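Local coordinates for protein hemin degrading factor (Pseudomonas aeruginosa, PDB 4MF9) that binds heme and probably takes part in its trafficking inside the cell and in its degradation, at residues H224-R228 and T229-R233; R351-A354 and E355-A359; A192-D196 and A197-A201. All blocks are in the same frame, centred on the assembly; numbering follows the deposited sequence.

Overall arrangement
Following the chain, interaction 3 (192-201) comes first, in the loop between helices 166-173 and 201-210. Interaction 1 (224-233) follows at the turn between helices 217-224 and 228-235, and interaction 2 (351-359) ends the series where helix 348-355 gives way to the C-terminal tail. Each closes only a tight local turn, and none nests within or crosses another. Interactions 3 and 1 touch, with centres 8 Å apart: D196 takes a salt bridge from R233 and a probable hydrogen bond from Q230, tying the loop to helix 228-235. Interaction 2 stays separate, its nearest atoms about 11 Å from interaction 1 and about 17 Å from interaction 3.

Interaction 1 (H224-R228 and T229-R233); sequences HGAQR and TQALR. With HEM (protoporphyrin IX containing Fe), chain C.
Q227 and A231 meet through the opening turn of helix 228-235: A231 N donates to Q227 O over 2.9 Å, and L232 N repeats the step to R228 O. Before this turn, G225 closes the preceding helix in a Schellman motif with a positive phi. The Q230 side chain runs back along the turn, its CG anti to the backbone N (chi1 -176°) and its chain extended, until OE1 receives Q227 N at 3.0 Å; the donor sits 15° off the carbonyl plane. Water 1 lies 2.7 Å from Q230 OE1 and 3.0 Å from Q227 OE1, placed to donate to either. On its other amide atom, Q230 NE2 donates to L194 O and probably to D196 OD1, so both ends of the amide are held. R228 leaves on a different course: bent at chi3 (-87°), it presents its guanidinium edge to the heme propionate, NH1 making a weak bond of 3.4 Å to O2D, while a salt bridge to E324 steadies the same nitrogen. The backbone-to-Q230 bond is the half of a capping box in which N3 serves the N-cap, here at a helix start that delivers R228 to the heme pocket.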
loop_
_atom_site.group_PDB
_atom_site.type_symbol
_atom_site.label_atom_id
_atom_site.label_comp_id
_atom_site.label_asym_id
_atom_site.label_seq_id
_atom_site.Cartn_x
_atom_site.Cartn_y
_atom_site.Cartn_z
ATOM N N HIS A 224 2.823 -17.295 18.027
ATOM C CA HIS A 224 2.176 -17.146 19.317
ATOM C C HIS A 224 0.721 -16.733 19.223
ATOM O O HIS A 224 0.065 -16.497 20.185
ATOM C CB HIS A 224 2.990 -16.227 20.222
ATOM C CG HIS A 224 4.437 -16.571 20.276
ATOM N ND1 HIS A 224 5.341 -16.064 19.397
ATOM C CD2 HIS A 224 5.132 -17.392 21.081
ATOM C CE1 HIS A 224 6.530 -16.570 19.627
ATOM N NE2 HIS A 224 6.439 -17.361 20.662
ATOM N N GLY A 225 0.221 -16.663 18.013
ATOM C CA GLY A 225 -1.162 -16.339 17.793
ATOM C C GLY A 225 -1.575 -14.932 18.159
ATOM O O GLY A 225 -2.672 -14.711 18.461
ATOM N N ALA A 226 -0.643 -14.007 18.118
ATOM C CA ALA A 226 -0.937 -12.644 18.556
ATOM C C ALA A 226 -1.184 -11.700 17.391
ATOM O O ALA A 226 -0.526 -11.804 16.355
ATOM C CB ALA A 226 0.183 -12.118 19.440
ATOM N N GLN A 227 -2.120 -10.779 17.570
ATOM C CA GLN A 227 -2.287 -9.634 16.654
ATOM C C GLN A 227 -1.096 -8.685 16.794
ATOM O O GLN A 227 -0.466 -8.672 17.798
ATOM C CB GLN A 227 -3.560 -8.837 16.905
ATOM C CG GLN A 227 -4.784 -9.648 17.137
ATOM C CD GLN A 227 -5.034 -10.578 16.003
ATOM O OE1 GLN A 227 -4.960 -11.778 16.133
ATOM N NE2 GLN A 227 -5.257 -10.023 14.873
ATOM N N ARG A 228 -0.813 -7.930 15.760
ATOM C CA ARG A 228 0.357 -7.118 15.793
ATOM C C ARG A 228 0.342 -6.077 16.948
ATOM O O ARG A 228 1.280 -5.938 17.646
ATOM C CB ARG A 228 0.569 -6.394 14.484
ATOM C CG ARG A 228 1.905 -5.697 14.468
ATOM C CD ARG A 228 2.364 -4.888 13.268
ATOM N NE ARG A 228 3.012 -5.743 12.341
ATOM C CZ ARG A 228 4.249 -5.681 11.879
ATOM N NH1 ARG A 228 5.097 -4.754 12.165
ATOM N NH2 ARG A 228 4.606 -6.603 11.081
ATOM N N THR A 229 -0.755 -5.383 17.115
ATOM C CA THR A 229 -0.867 -4.388 18.188
ATOM C C THR A 229 -0.798 -5.073 19.541
ATOM O O THR A 229 -0.228 -4.552 20.498
ATOM C CB THR A 229 -2.173 -3.592 18.075
ATOM O OG1 THR A 229 -3.301 -4.483 18.117
ATOM C CG2 THR A 229 -2.194 -2.840 16.767
ATOM N N GLN A 230 -1.384 -6.250 19.618
ATOM C CA GLN A 230 -1.365 -7.065 20.808
ATOM C C GLN A 230 0.052 -7.444 21.212
ATOM O O GLN A 230 0.366 -7.348 22.346
ATOM C CB GLN A 230 -2.166 -8.321 20.557
ATOM C CG GLN A 230 -2.355 -9.269 21.690
ATOM C CD GLN A 230 -3.357 -10.341 21.352
ATOM O OE1 GLN A 230 -3.263 -10.972 20.339
ATOM N NE2 GLN A 230 -4.294 -10.534 22.217
ATOM N N ALA A 231 0.878 -7.848 20.265
ATOM C CA ALA A 231 2.262 -8.186 20.589
ATOM C C ALA A 231 3.056 -6.958 21.044
ATOM O O ALA A 231 3.900 -7.063 21.924
ATOM C CB ALA A 231 2.934 -8.834 19.407
ATOM N N LEU A 232 2.811 -5.809 20.418
ATOM C CA LEU A 232 3.489 -4.568 20.800
ATOM C C LEU A 232 3.173 -4.234 22.254
ATOM O O LEU A 232 4.058 -3.889 23.040
ATOM C CB LEU A 232 3.062 -3.411 19.893
ATOM C CG LEU A 232 3.311 -3.596 18.402
ATOM C CD1 LEU A 232 2.959 -2.337 17.612
ATOM C CD2 LEU A 232 4.745 -4.012 18.155
ATOM N N ARG A 233 1.922 -4.389 22.606
ATOM C CA ARG A 233 1.386 -4.172 23.920
ATOM C C ARG A 233 2.040 -5.099 24.949
ATOM O O ARG A 233 2.231 -4.740 26.063
ATOM C CB ARG A 233 -0.058 -4.586 23.901
ATOM C CG ARG A 233 -0.953 -3.850 24.818
ATOM C CD ARG A 233 -2.321 -3.612 24.254
ATOM N NE ARG A 233 -3.101 -4.798 23.994
ATOM C CZ ARG A 233 -3.725 -5.011 22.851
ATOM N NH1 ARG A 233 -3.620 -4.146 21.884
ATOM N NH2 ARG A 233 -4.426 -6.086 22.668
HETATM C CHA HEM C . 11.429 -4.294 5.632
HETATM C CHB HEM C . 14.713 -4.221 2.221
HETATM C CHC HEM C . 12.597 -8.024 0.176
HETATM C CHD HEM C . 8.769 -7.251 2.947
HETATM C C1A HEM C . 12.557 -4.004 4.919
HETATM C C2A HEM C . 13.567 -3.078 5.305
HETATM C C3A HEM C . 14.481 -3.084 4.364
HETATM C C4A HEM C . 14.027 -3.960 3.378
HETATM C CMA HEM C . 15.723 -2.239 4.351
HETATM C CAA HEM C . 13.654 -2.265 6.548
HETATM C CBA HEM C . 14.993 -2.311 7.326
HETATM C CGA HEM C . 15.080 -3.643 7.976
HETATM O O1A HEM C . 16.113 -4.306 7.938
HETATM O O2A HEM C . 14.094 -4.046 8.533
HETATM C C1B HEM C . 14.373 -5.293 1.407
HETATM C C2B HEM C . 15.207 -5.617 0.327
HETATM C C3B HEM C . 14.666 -6.684 -0.276
HETATM C C4B HEM C . 13.437 -7.001 0.486
HETATM C CMB HEM C . 16.483 -4.920 -0.042
HETATM C CAB HEM C . 15.290 -7.336 -1.466
HETATM C CBB HEM C . 14.654 -7.971 -2.402
HETATM C C1C HEM C . 11.384 -8.177 0.737
HETATM C C2C HEM C . 10.493 -9.187 0.435
HETATM C C3C HEM C . 9.396 -8.987 1.216
HETATM C C4C HEM C . 9.608 -7.827 2.013
HETATM C CMC HEM C . 10.711 -10.298 -0.546
HETATM C CAC HEM C . 8.212 -9.813 1.213
HETATM C CBC HEM C . 7.180 -9.358 1.860
HETATM C C1D HEM C . 9.188 -6.373 3.955
HETATM C C2D HEM C . 8.351 -5.954 5.121
HETATM C C3D HEM C . 9.118 -5.150 5.852
HETATM C C4D HEM C . 10.399 -5.068 5.143
HETATM C CMD HEM C . 6.928 -6.326 5.478
HETATM C CAD HEM C . 8.719 -4.463 7.132
HETATM C CBD HEM C . 9.347 -5.208 8.309
HETATM C CGD HEM C . 8.847 -4.957 9.699
HETATM O O1D HEM C . 9.702 -4.702 10.521
HETATM O O2D HEM C . 7.676 -5.035 10.038
HETATM N NA HEM C . 12.854 -4.532 3.719
HETATM N NB HEM C . 13.330 -6.132 1.490
HETATM N NC HEM C . 10.831 -7.405 1.672
HETATM N ND HEM C . 10.382 -5.806 4.028
HETATM FE FE HEM C . 11.778 -6.008 2.849
HETATM O O HOH W 1 -4.966 -12.654 19.053
#

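Interaction 2 (R351-A354 and E355-A359); sequences RELA and ESFKA
S356 folds back on L353 at the end of helix 348-355, the tight part of the contact. L353 O is gripped twice: by S356 OG at 2.8 Å, tilted 15° from the carbonyl plane, and by S356 N at 3.1 Å, which stands well above that plane. The hydroxyl reaches the carbonyl because OG lies between the backbone N and the carbonyl carbon (chi1 71°). One residue earlier, E355 N donates to R351 O over 3.0 Å, an i+4 to i bond. F357 joins from the outgoing chain, pointing the same way as L353 and lying beside it; ring atom CE2 packs 3.8 Å from L353 CD1, and the ring edge at CD2 comes 3.6 Å from L353 O.

The other side is looser. R351 and E355 run side by side, R351 CG 4.2 Å from E355 CG. Their charged ends diverge: R351 NE and E355 OE2 stand 5.7 Å apart, and the two groups are turned nearly perpendicular. Each has its own partner, R351 in E346 and E355 in R312. E352 points away and is exposed, as is S356 despite its bonds to L353 O.

L353 rests on L251 and A254 of helix 247-258, and F357 on D247 and K250. A354 faces T321 of strand 320-326, its carbonyl taking bonds from R310 and W323, so the helix end is held between that helix and the sheet.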
loop_
_atom_site.group_PDB
_atom_site.type_symbol
_atom_site.label_atom_id
_atom_site.label_comp_id
_atom_site.label_asym_id
_atom_site.label_seq_id
_atom_site.Cartn_x
_atom_site.Cartn_y
_atom_site.Cartn_z
ATOM N N ARG A 351 17.779 6.897 14.294
ATOM C CA ARG A 351 17.483 6.359 15.585
ATOM C C ARG A 351 17.289 7.461 16.575
ATOM O O ARG A 351 16.435 7.413 17.322
ATOM C CB ARG A 351 18.526 5.331 16.011
ATOM C CG ARG A 351 18.386 4.895 17.461
ATOM C CD ARG A 351 19.387 3.835 17.906
ATOM N NE ARG A 351 19.385 2.631 17.124
ATOM C CZ ARG A 351 20.163 1.583 17.288
ATOM N NH1 ARG A 351 21.039 1.522 18.268
ATOM N NH2 ARG A 351 20.049 0.580 16.466
ATOM N N GLU A 352 18.088 8.491 16.503
ATOM C CA GLU A 352 17.934 9.628 17.340
ATOM C C GLU A 352 16.597 10.329 17.138
ATOM O O GLU A 352 15.965 10.660 18.070
ATOM C CB GLU A 352 19.086 10.599 17.133
ATOM C CG GLU A 352 18.858 11.919 17.838
ATOM C CD GLU A 352 19.922 12.937 17.564
ATOM O OE1 GLU A 352 20.169 13.744 18.442
ATOM O OE2 GLU A 352 20.501 12.932 16.469
ATOM N N LEU A 353 16.197 10.534 15.906
ATOM C CA LEU A 353 14.894 11.103 15.698
ATOM C C LEU A 353 13.743 10.230 16.149
ATOM O O LEU A 353 12.870 10.679 16.814
ATOM C CB LEU A 353 14.723 11.486 14.257
ATOM C CG LEU A 353 13.400 12.109 13.801
ATOM C CD1 LEU A 353 13.015 13.298 14.618
ATOM C CD2 LEU A 353 13.481 12.483 12.352
ATOM N N ALA A 354 13.811 8.964 15.825
ATOM C CA ALA A 354 12.803 7.981 16.228
ATOM C C ALA A 354 12.646 7.898 17.755
ATOM O O ALA A 354 11.555 7.636 18.261
ATOM C CB ALA A 354 13.159 6.621 15.667
ATOM N N GLU A 355 13.719 8.057 18.473
ATOM C CA GLU A 355 13.650 8.029 19.940
ATOM C C GLU A 355 13.432 9.383 20.597
ATOM O O GLU A 355 13.186 9.448 21.728
ATOM C CB GLU A 355 14.877 7.387 20.554
ATOM C CG GLU A 355 15.323 6.025 20.076
ATOM C CD GLU A 355 14.755 4.899 20.909
ATOM O OE1 GLU A 355 13.849 5.158 21.685
ATOM O OE2 GLU A 355 15.251 3.802 20.836
ATOM N N SER A 356 13.520 10.460 19.847
ATOM C CA SER A 356 13.424 11.798 20.436
ATOM C C SER A 356 12.043 12.087 21.013
ATOM O O SER A 356 11.892 12.961 21.870
ATOM C CB SER A 356 13.810 12.876 19.421
ATOM O OG SER A 356 12.825 13.011 18.412
ATOM N N PHE A 357 11.036 11.341 20.569
ATOM C CA PHE A 357 9.664 11.635 20.977
ATOM C C PHE A 357 9.267 10.877 22.238
ATOM O O PHE A 357 9.604 9.703 22.406
ATOM C CB PHE A 357 8.680 11.397 19.818
ATOM C CG PHE A 357 8.787 12.423 18.723
ATOM C CD1 PHE A 357 7.952 13.528 18.711
ATOM C CD2 PHE A 357 9.737 12.296 17.722
ATOM C CE1 PHE A 357 8.057 14.484 17.714
ATOM C CE2 PHE A 357 9.847 13.249 16.717
ATOM C CZ PHE A 357 9.007 14.340 16.715
ATOM N N LYS A 358 8.558 11.544 23.138
ATOM C CA LYS A 358 8.220 10.980 24.402
ATOM C C LYS A 358 7.088 9.951 24.363
ATOM O O LYS A 358 6.068 10.208 23.875
ATOM C CB LYS A 358 7.950 12.094 25.431
ATOM C CG LYS A 358 9.026 13.166 25.458
ATOM C CD LYS A 358 9.257 13.782 26.839
ATOM C CE LYS A 358 10.211 14.974 26.839
ATOM N NZ LYS A 358 11.171 14.942 25.721
ATOM N N ALA A 359 7.281 8.816 24.995
ATOM C CA ALA A 359 6.252 7.782 25.051
ATOM C C ALA A 359 5.078 8.225 25.916
ATOM O O ALA A 359 5.228 9.082 26.790
ATOM C CB ALA A 359 6.845 6.490 25.603
#

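Interaction 3 (A192-D196 and A197-A201); sequences AALVD and AQIDA
V195 and Q198 close the first of two overlapping three-residue steps: Q198 N donates to V195 O at 2.9 Å, and I199 N donates to D196 O at 3.1 Å. Both donors stand more than 50° above the plane of the carbonyl they reach, and D196, A197 and Q198 all have helical backbone angles, which together describe a short 3-10 turn. The segment before it, 192-195, is extended.

Q198 also bonds back through its side chain. With CG beside its own backbone N (chi1 -80°) and the chain extended beyond, the amide reaches the start of the turn, where OE1 accepts V195 N at 3.3 Å on a lone pair and in the carbonyl plane. The V195 main chain is thus bonded at both N and O by one residue. The same side chain crosses V195 obliquely, with V195 CG2 lying 3.3 Å from Q198 OE1 and 3.7 Å from Q198 CG. On the apolar side, I199 CD1 packs against L194, 3.6 Å from L194 CB and 3.7 Å from L194 CD1; the buried I199 also meets Q230 and L234 of helix 228-235.

The D196 carboxylate forms a salt bridge with R233. D200, centre of an inverse gamma turn, N-caps helix 201-210 through a weak bond to A203 N. The arrangement is a 3-10 turn whose third residue, Q198, bonds back through its side chain to the N-H of V195, the residue just before the turn; it is set just ahead of a capped alpha-helix, in the connection that leads from helix 166-173 to helix 201-210.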
loop_
_atom_site.group_PDB
_atom_site.type_symbol
_atom_site.label_atom_id
_atom_site.label_comp_id
_atom_site.label_asym_id
_atom_site.label_seq_id
_atom_site.Cartn_x
_atom_site.Cartn_y
_atom_site.Cartn_z
ATOM N N ALA A 192 -10.806 -15.602 15.521
ATOM C CA ALA A 192 -11.117 -14.651 16.557
ATOM C C ALA A 192 -9.811 -14.377 17.306
ATOM O O ALA A 192 -9.043 -15.276 17.522
ATOM C CB ALA A 192 -12.149 -15.210 17.477
ATOM N N ALA A 193 -9.551 -13.147 17.665
ATOM C CA ALA A 193 -8.366 -12.832 18.433
ATOM C C ALA A 193 -8.422 -13.489 19.787
ATOM O O ALA A 193 -9.458 -13.637 20.347
ATOM C CB ALA A 193 -8.275 -11.345 18.643
ATOM N N LEU A 194 -7.272 -13.876 20.288
ATOM C CA LEU A 194 -7.128 -14.237 21.654
ATOM C C LEU A 194 -7.152 -12.976 22.471
ATOM O O LEU A 194 -6.819 -11.955 21.989
ATOM C CB LEU A 194 -5.823 -14.964 21.833
ATOM C CG LEU A 194 -5.686 -16.136 20.901
ATOM C CD1 LEU A 194 -4.541 -16.965 21.381
ATOM C CD2 LEU A 194 -6.932 -16.988 20.910
ATOM N N VAL A 195 -7.577 -13.051 23.709
ATOM C CA VAL A 195 -7.389 -11.979 24.643
ATOM C C VAL A 195 -5.922 -11.925 25.071
ATOM O O VAL A 195 -5.235 -12.878 24.923
ATOM C CB VAL A 195 -8.323 -12.072 25.818
ATOM C CG1 VAL A 195 -9.750 -11.765 25.393
ATOM C CG2 VAL A 195 -8.219 -13.424 26.460
ATOM N N ASP A 196 -5.479 -10.817 25.615
ATOM C CA ASP A 196 -4.073 -10.630 25.875
ATOM C C ASP A 196 -3.626 -11.709 26.843
ATOM O O ASP A 196 -2.603 -12.253 26.694
ATOM C CB ASP A 196 -3.806 -9.230 26.385
ATOM C CG ASP A 196 -3.856 -8.157 25.291
ATOM O OD1 ASP A 196 -4.203 -8.404 24.130
ATOM O OD2 ASP A 196 -3.514 -7.044 25.629
ATOM N N ALA A 197 -4.459 -12.036 27.804
ATOM C CA ALA A 197 -4.150 -13.003 28.859
ATOM C C ALA A 197 -3.985 -14.433 28.346
ATOM O O ALA A 197 -3.527 -15.310 29.083
ATOM C CB ALA A 197 -5.210 -12.949 29.943
ATOM N N GLN A 198 -4.363 -14.671 27.092
ATOM C CA GLN A 198 -4.222 -16.000 26.494
ATOM C C GLN A 198 -2.928 -16.155 25.705
ATOM O O GLN A 198 -2.572 -17.263 25.303
ATOM C CB GLN A 198 -5.414 -16.320 25.588
ATOM C CG GLN A 198 -6.654 -16.787 26.333
ATOM C CD GLN A 198 -7.844 -16.995 25.412
ATOM O OE1 GLN A 198 -8.131 -16.161 24.545
ATOM N NE2 GLN A 198 -8.544 -18.110 25.596
ATOM N N ILE A 199 -2.235 -15.061 25.467
ATOM C CA ILE A 199 -0.967 -15.101 24.809
ATOM C C ILE A 199 0.153 -15.502 25.766
ATOM O O ILE A 199 0.198 -15.031 26.851
ATOM C CB ILE A 199 -0.629 -13.736 24.180
ATOM C CG1 ILE A 199 -1.782 -13.219 23.356
ATOM C CG2 ILE A 199 0.637 -13.824 23.359
ATOM C CD1 ILE A 199 -2.305 -14.200 22.367
ATOM N N ASP A 200 1.050 -16.380 25.323
ATOM C CA ASP A 200 2.266 -16.682 26.081
ATOM C C ASP A 200 3.251 -15.522 25.926
ATOM O O ASP A 200 4.073 -15.515 25.005
ATOM C CB ASP A 200 2.891 -17.989 25.576
ATOM C CG ASP A 200 3.980 -18.520 26.490
ATOM O OD1 ASP A 200 4.425 -17.787 27.408
ATOM O OD2 ASP A 200 4.394 -19.679 26.280
ATOM N N ALA A 201 3.164 -14.547 26.828
ATOM C CA ALA A 201 3.944 -13.311 26.722
ATOM C C ALA A 201 5.450 -13.529 26.860
ATOM O O ALA A 201 6.245 -12.847 26.224
ATOM C CB ALA A 201 3.461 -12.296 27.746
#